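Local coordinates for cobalamin biosynthesis protein CobN (Mycobacterium tuberculosis, PDB 7C6O) that serves as the large catalytic subunit of cobaltochelatase, which inserts cobalt into the corrin ring on the aerobic route to cobalamin, at residues V518-L526 against K999-L1010. Residues are numbered along the deposited sequence; the frame is centred on the assembly and turned at random. Where two conformers were deposited one is given.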
ATOM      1  N   VAL A 518      -6.589 -27.793  -7.532  1.00 30.60           N
ATOM      2  CA  VAL A 518      -5.199 -28.240  -7.513  1.00 29.95           C
ATOM      3  C   VAL A 518      -4.256 -27.044  -7.545  1.00 23.73           C
ATOM      4  O   VAL A 518      -3.165 -27.084  -6.960  1.00 25.31           O
ATOM      5  CB  VAL A 518      -4.935 -29.208  -8.686  1.00 33.14           C
ATOM      6  CG1 VAL A 518      -3.486 -29.678  -8.686  1.00 33.39           C
ATOM      7  CG2 VAL A 518      -5.881 -30.394  -8.613  1.00 35.72           C
ATOM      8  N   ALA A 519      -4.664 -25.956  -8.205  1.00 18.54           N
ATOM      9  CA  ALA A 519      -3.834 -24.756  -8.241  1.00 19.89           C
ATOM     10  C   ALA A 519      -3.691 -24.125  -6.860  1.00 17.72           C
ATOM     11  O   ALA A 519      -2.706 -23.424  -6.601  1.00 16.02           O
ATOM     12  CB  ALA A 519      -4.416 -23.745  -9.229  1.00 20.26           C
ATOM     13  N   ILE A 520      -4.654 -24.354  -5.964  1.00 15.97           N
ATOM     14  CA  ILE A 520      -4.543 -23.806  -4.616  1.00 16.88           C
ATOM     15  C   ILE A 520      -3.384 -24.453  -3.871  1.00 17.42           C
ATOM     16  O   ILE A 520      -2.679 -23.793  -3.096  1.00 18.49           O
ATOM     17  CB  ILE A 520      -5.871 -23.982  -3.856  1.00 18.81           C
ATOM     18  CG1 ILE A 520      -7.016 -23.299  -4.608  1.00 18.06           C
ATOM     19  CG2 ILE A 520      -5.749 -23.432  -2.441  1.00 18.22           C
ATOM     20  CD1 ILE A 520      -8.377 -23.537  -3.986  1.00 20.81           C
ATOM     21  N   TYR A 521      -3.162 -25.750  -4.095  1.00 14.76           N
ATOM     22  CA  TYR A 521      -2.093 -26.457  -3.403  1.00 16.59           C
ATOM     23  C   TYR A 521      -0.727 -26.262  -4.048  1.00 17.04           C
ATOM     24  O   TYR A 521       0.287 -26.559  -3.406  1.00 19.13           O
ATOM     25  CB  TYR A 521      -2.398 -27.958  -3.335  1.00 15.60           C
ATOM     26  CG  TYR A 521      -3.408 -28.348  -2.275  1.00 16.92           C
ATOM     27  CD1 TYR A 521      -4.772 -28.244  -2.514  1.00 19.51           C
ATOM     28  CD2 TYR A 521      -2.994 -28.830  -1.039  1.00 19.69           C
ATOM     29  CE1 TYR A 521      -5.698 -28.603  -1.547  1.00 20.11           C
ATOM     30  CE2 TYR A 521      -3.912 -29.191  -0.064  1.00 19.80           C
ATOM     31  CZ  TYR A 521      -5.261 -29.079  -0.325  1.00 19.80           C
ATOM     32  OH  TYR A 521      -6.177 -29.438   0.641  1.00 21.27           O
ATOM     33  N   HIS A 522      -0.664 -25.777  -5.289  1.00 16.27           N
ATOM     34  CA  HIS A 522       0.601 -25.817  -6.021  1.00 16.52           C
ATOM     35  C   HIS A 522       0.945 -24.570  -6.820  1.00 19.95           C
ATOM     36  O   HIS A 522       2.114 -24.419  -7.189  1.00 22.38           O
ATOM     37  CB  HIS A 522       0.619 -27.015  -6.977  1.00 19.18           C
ATOM     38  CG  HIS A 522       0.511 -28.338  -6.286  1.00 24.91           C
ATOM     39  ND1 HIS A 522       1.597 -28.976  -5.730  1.00 27.69           N
ATOM     40  CD2 HIS A 522      -0.556 -29.139  -6.057  1.00 27.84           C
ATOM     41  CE1 HIS A 522       1.205 -30.115  -5.187  1.00 28.51           C
ATOM     42  NE2 HIS A 522      -0.096 -30.238  -5.373  1.00 27.48           N
ATOM     43  N   ASP A 523       0.005 -23.678  -7.125  1.00 19.64           N
ATOM     44  CA  ASP A 523       0.237 -22.612  -8.101  1.00 18.06           C
ATOM     45  C   ASP A 523      -0.273 -21.275  -7.586  1.00 16.72           C
ATOM     46  O   ASP A 523      -1.292 -20.760  -8.062  1.00 15.65           O
ATOM     47  CB  ASP A 523      -0.423 -22.960  -9.436  1.00 19.86           C
ATOM     48  CG  ASP A 523      -0.012 -24.321  -9.946  1.00 24.52           C
ATOM     49  OD1 ASP A 523       1.173 -24.492 -10.306  1.00 26.16           O
ATOM     50  OD2 ASP A 523      -0.872 -25.225  -9.971  1.00 24.79           O
ATOM     51  N   PRO A 524       0.431 -20.666  -6.629  1.00 13.86           N
ATOM     52  CA  PRO A 524       0.108 -19.275  -6.281  1.00 16.24           C
ATOM     53  C   PRO A 524       0.267 -18.328  -7.457  1.00 17.20           C
ATOM     54  O   PRO A 524      -0.373 -17.271  -7.465  1.00 16.59           O
ATOM     55  CB  PRO A 524       1.093 -18.951  -5.150  1.00 19.62           C
ATOM     56  CG  PRO A 524       2.213 -19.928  -5.328  1.00 19.90           C
ATOM     57  CD  PRO A 524       1.580 -21.177  -5.862  1.00 16.26           C
ATOM     58  N   ASP A 525       1.063 -18.701  -8.469  1.00 14.95           N
ATOM     59  CA  ASP A 525       1.290 -17.889  -9.661  1.00 16.04           C
ATOM     60  C   ASP A 525       0.328 -18.212 -10.798  1.00 16.02           C
ATOM     61  O   ASP A 525       0.668 -17.983 -11.969  1.00 15.45           O
ATOM     62  CB  ASP A 525       2.737 -18.044 -10.137  1.00 18.59           C
ATOM     63  CG  ASP A 525       3.177 -19.491 -10.213  1.00 21.61           C
ATOM     64  OD1 ASP A 525       2.411 -20.380  -9.781  1.00 20.60           O
ATOM     65  OD2 ASP A 525       4.297 -19.739 -10.707  1.00 24.46           O
ATOM     66  N   LEU A 526      -0.857 -18.732 -10.489  1.00 14.50           N
ATOM     67  CA  LEU A 526      -1.861 -19.039 -11.496  1.00 14.90           C
ATOM     68  C   LEU A 526      -2.125 -17.812 -12.368  1.00 12.66           C
ATOM     69  O   LEU A 526      -2.510 -16.759 -11.841  1.00 12.35           O
ATOM     70  CB  LEU A 526      -3.157 -19.492 -10.827  1.00 16.81           C
ATOM     71  CG  LEU A 526      -4.325 -19.803 -11.768  1.00 15.50           C
ATOM     72  CD1 LEU A 526      -4.024 -21.037 -12.603  1.00 16.69           C
ATOM     73  CD2 LEU A 526      -5.630 -19.975 -10.992  1.00 14.36           C
ATOM     74  N   LYS A 999       5.489 -16.184  -2.940  1.00 16.94           N
ATOM     75  CA  LYS A 999       6.360 -16.536  -4.051  1.00 14.43           C
ATOM     76  C   LYS A 999       6.658 -15.291  -4.883  1.00 14.47           C
ATOM     77  O   LYS A 999       5.758 -14.469  -5.109  1.00 13.34           O
ATOM     78  CB  LYS A 999       5.705 -17.612  -4.923  1.00 17.44           C
ATOM     79  CG  LYS A 999       6.554 -18.086  -6.095  1.00 14.62           C
ATOM     80  CD  LYS A 999       5.904 -19.251  -6.828  1.00 15.92           C
ATOM     81  CE  LYS A 999       6.806 -19.766  -7.944  1.00 17.97           C
ATOM     82  NZ  LYS A 999       6.203 -20.907  -8.691  1.00 19.76           N
ATOM     83  N   PRO A1000       7.903 -15.102  -5.325  1.00 14.77           N
ATOM     84  CA  PRO A1000       8.224 -13.937  -6.158  1.00 14.83           C
ATOM     85  C   PRO A1000       7.292 -13.846  -7.354  1.00 16.31           C
ATOM     86  O   PRO A1000       6.963 -14.850  -7.989  1.00 16.46           O
ATOM     87  CB  PRO A1000       9.669 -14.197  -6.595  1.00 19.21           C
ATOM     88  CG  PRO A1000      10.221 -15.087  -5.554  1.00 18.78           C
ATOM     89  CD  PRO A1000       9.087 -15.939  -5.064  1.00 15.73           C
ATOM     90  N   GLY A1001       6.862 -12.625  -7.648  1.00 15.41           N
ATOM     91  CA  GLY A1001       5.928 -12.392  -8.719  1.00 15.64           C
ATOM     92  C   GLY A1001       4.483 -12.675  -8.380  1.00 18.49           C
ATOM     93  O   GLY A1001       3.628 -12.567  -9.267  1.00 21.01           O
ATOM     94  N   THR A1002       4.173 -13.045  -7.134  1.00 17.00           N
ATOM     95  CA  THR A1002       2.829 -13.437  -6.723  0.60 17.96           C
ATOM     96  C   THR A1002       2.500 -12.799  -5.380  1.00 15.68           C
ATOM     97  O   THR A1002       3.353 -12.186  -4.728  1.00 15.16           O
ATOM     98  CB  THR A1002       2.680 -14.962  -6.609  0.60 20.07           C
ATOM     99  OG1 THR A1002       3.226 -15.402  -5.359  0.60 19.24           O
ATOM    100  CG2 THR A1002       3.406 -15.665  -7.729  0.60 23.00           C
ATOM    101  N   TYR A1003       1.256 -13.015  -4.942  1.00 14.61           N
ATOM    102  CA  TYR A1003       0.715 -12.427  -3.727  1.00 17.14           C
ATOM    103  C   TYR A1003      -0.193 -13.427  -3.028  1.00 19.96           C
ATOM    104  O   TYR A1003      -0.605 -14.435  -3.603  1.00 20.35           O
ATOM    105  CB  TYR A1003      -0.053 -11.136  -4.048  1.00 17.32           C
ATOM    106  CG  TYR A1003       0.817 -10.155  -4.780  1.00 17.68           C
ATOM    107  CD1 TYR A1003       1.634  -9.284  -4.079  1.00 15.17           C
ATOM    108  CD2 TYR A1003       0.872 -10.139  -6.171  1.00 16.90           C
ATOM    109  CE1 TYR A1003       2.459  -8.408  -4.731  1.00 17.00           C
ATOM    110  CE2 TYR A1003       1.704  -9.260  -6.838  1.00 15.33           C
ATOM    111  CZ  TYR A1003       2.495  -8.397  -6.108  1.00 16.84           C
ATOM    112  OH  TYR A1003       3.329  -7.515  -6.747  1.00 16.92           O
ATOM    113  N   GLY A1004      -0.499 -13.136  -1.767  1.00 18.97           N
ATOM    114  CA  GLY A1004      -1.484 -13.884  -1.013  1.00 20.57           C
ATOM    115  C   GLY A1004      -0.880 -14.989  -0.161  1.00 19.43           C
ATOM    116  O   GLY A1004       0.304 -15.325  -0.248  1.00 15.37           O
ATOM    117  N   ALA A1005      -1.739 -15.565   0.686  1.00 17.18           N
ATOM    118  CA  ALA A1005      -1.364 -16.661   1.567  1.00 15.41           C
ATOM    119  C   ALA A1005      -2.082 -17.964   1.247  1.00 14.78           C
ATOM    120  O   ALA A1005      -1.727 -19.002   1.816  1.00 16.00           O
ATOM    121  CB  ALA A1005      -1.622 -16.282   3.033  1.00 18.81           C
ATOM    122  N   GLY A1006      -3.086 -17.935   0.368  1.00 15.99           N
ATOM    123  CA  GLY A1006      -3.683 -19.133  -0.179  1.00 16.71           C
ATOM    124  C   GLY A1006      -4.816 -19.734   0.624  1.00 15.42           C
ATOM    125  O   GLY A1006      -5.609 -20.501   0.068  1.00 15.03           O
ATOM    126  N   LEU A1007      -4.930 -19.405   1.912  1.00 15.87           N
ATOM    127  CA  LEU A1007      -5.886 -20.112   2.760  1.00 17.07           C
ATOM    128  C   LEU A1007      -7.319 -19.631   2.565  1.00 17.22           C
ATOM    129  O   LEU A1007      -8.257 -20.397   2.812  1.00 16.38           O
ATOM    130  CB  LEU A1007      -5.472 -19.993   4.226  1.00 15.94           C
ATOM    131  CG  LEU A1007      -4.240 -20.835   4.565  1.00 17.02           C
ATOM    132  CD1 LEU A1007      -3.888 -20.708   6.029  1.00 16.87           C
ATOM    133  CD2 LEU A1007      -4.467 -22.295   4.200  1.00 18.46           C
ATOM    134  N   LEU A1008      -7.522 -18.383   2.133  1.00 16.62           N
ATOM    135  CA  LEU A1008      -8.871 -17.966   1.765  1.00 18.14           C
ATOM    136  C   LEU A1008      -9.384 -18.785   0.590  1.00 17.56           C
ATOM    137  O   LEU A1008     -10.531 -19.252   0.599  1.00 14.10           O
ATOM    138  CB  LEU A1008      -8.904 -16.476   1.430  1.00 21.99           C
ATOM    139  CG  LEU A1008     -10.258 -15.927   0.973  1.00 27.35           C
ATOM    140  CD1 LEU A1008     -11.318 -16.140   2.043  1.00 29.08           C
ATOM    141  CD2 LEU A1008     -10.150 -14.453   0.611  1.00 30.73           C
ATOM    142  N   GLN A1009      -8.541 -18.981  -0.428  1.00 16.42           N
ATOM    143  CA  GLN A1009      -8.925 -19.826  -1.554  1.00 17.28           C
ATOM    144  C   GLN A1009      -9.220 -21.248  -1.097  1.00 16.26           C
ATOM    145  O   GLN A1009     -10.182 -21.872  -1.562  1.00 16.42           O
ATOM    146  CB  GLN A1009      -7.821 -19.825  -2.616  1.00 16.90           C
ATOM    147  CG  GLN A1009      -7.705 -18.529  -3.411  1.00 19.57           C
ATOM    148  CD  GLN A1009      -6.972 -17.427  -2.662  1.00 23.69           C
ATOM    149  OE1 GLN A1009      -6.466 -17.635  -1.559  1.00 25.61           O
ATOM    150  NE2 GLN A1009      -6.911 -16.245  -3.266  1.00 25.92           N
ATOM    151  N   LEU A1010      -8.409 -21.776  -0.178  1.00 14.80           N
ATOM    152  CA  LEU A1010      -8.615 -23.140   0.297  1.00 14.93           C
ATOM    153  C   LEU A1010      -9.941 -23.272   1.038  1.00 16.32           C
ATOM    154  O   LEU A1010     -10.727 -24.188   0.772  1.00 16.23           O
ATOM    155  CB  LEU A1010      -7.451 -23.563   1.196  1.00 14.87           C
ATOM    156  CG  LEU A1010      -7.477 -25.022   1.654  1.00 16.58           C
ATOM    157  CD1 LEU A1010      -7.321 -25.963   0.460  1.00 18.82           C
ATOM    158  CD2 LEU A1010      -6.401 -25.281   2.697  1.00 16.02           C
TER
HETATM  159  O   HOH W   1       4.896 -22.785  -7.070  1.00 25.71           O
HETATM  160  O   HOH W   2      -1.515 -15.233  -6.085  1.00 24.74           O
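Ile520 drops from the short helix 517-522 onto the first turn of helix 1007-1013, and the tight part of the contact gathers round it. Its beta-branch spreads two arms over that turn: CG2, anti to the backbone N, rests on Gly1006 O and on Leu1010 CB, while CG1 carries CD1 to within 3.5 Å of Gln1009 O. Gly1006 is the N-cap residue and has a positive phi (88°), a backbone shape that glycine adopts easily. Beside this, Leu1010 lays CD1 obliquely against CE1, CZ and OH of Tyr521 alike, 3.7 Å from CE1; the hydroxyl keeps a separate hydrogen bond to Ser1015 O. Where the two segments meet again, the type I beta turn 523-526 faces the type II turn 999-1002. Pro524 suits the second position of its turn, its ring holding phi near -60°, and Asp525 follows at the third. Thr1002 N donates to Lys999 O, bracing the type II turn; in one of two conformers OG1 joins it from the same face of the carbonyl and CG2 lies 3.5 Å from Asp525 CB. Nearby, an inner water bridges Pro524 O and Tyr1003 O. The looser, more watery side is where the extended chain of Lys999 passes Pro524 CG at about a right angle: NZ reaches Asp525 OD2 at 3.0 Å in a salt bridge from above the carboxylate plane (57°), and a water links NZ to His522 O. The arrangement is a sheet-to-sheet junction through connecting segments within the CobN/magnesium chelatase family region, joining the loop and helix after strand 995-997 to the helix and turn after strand 503-507.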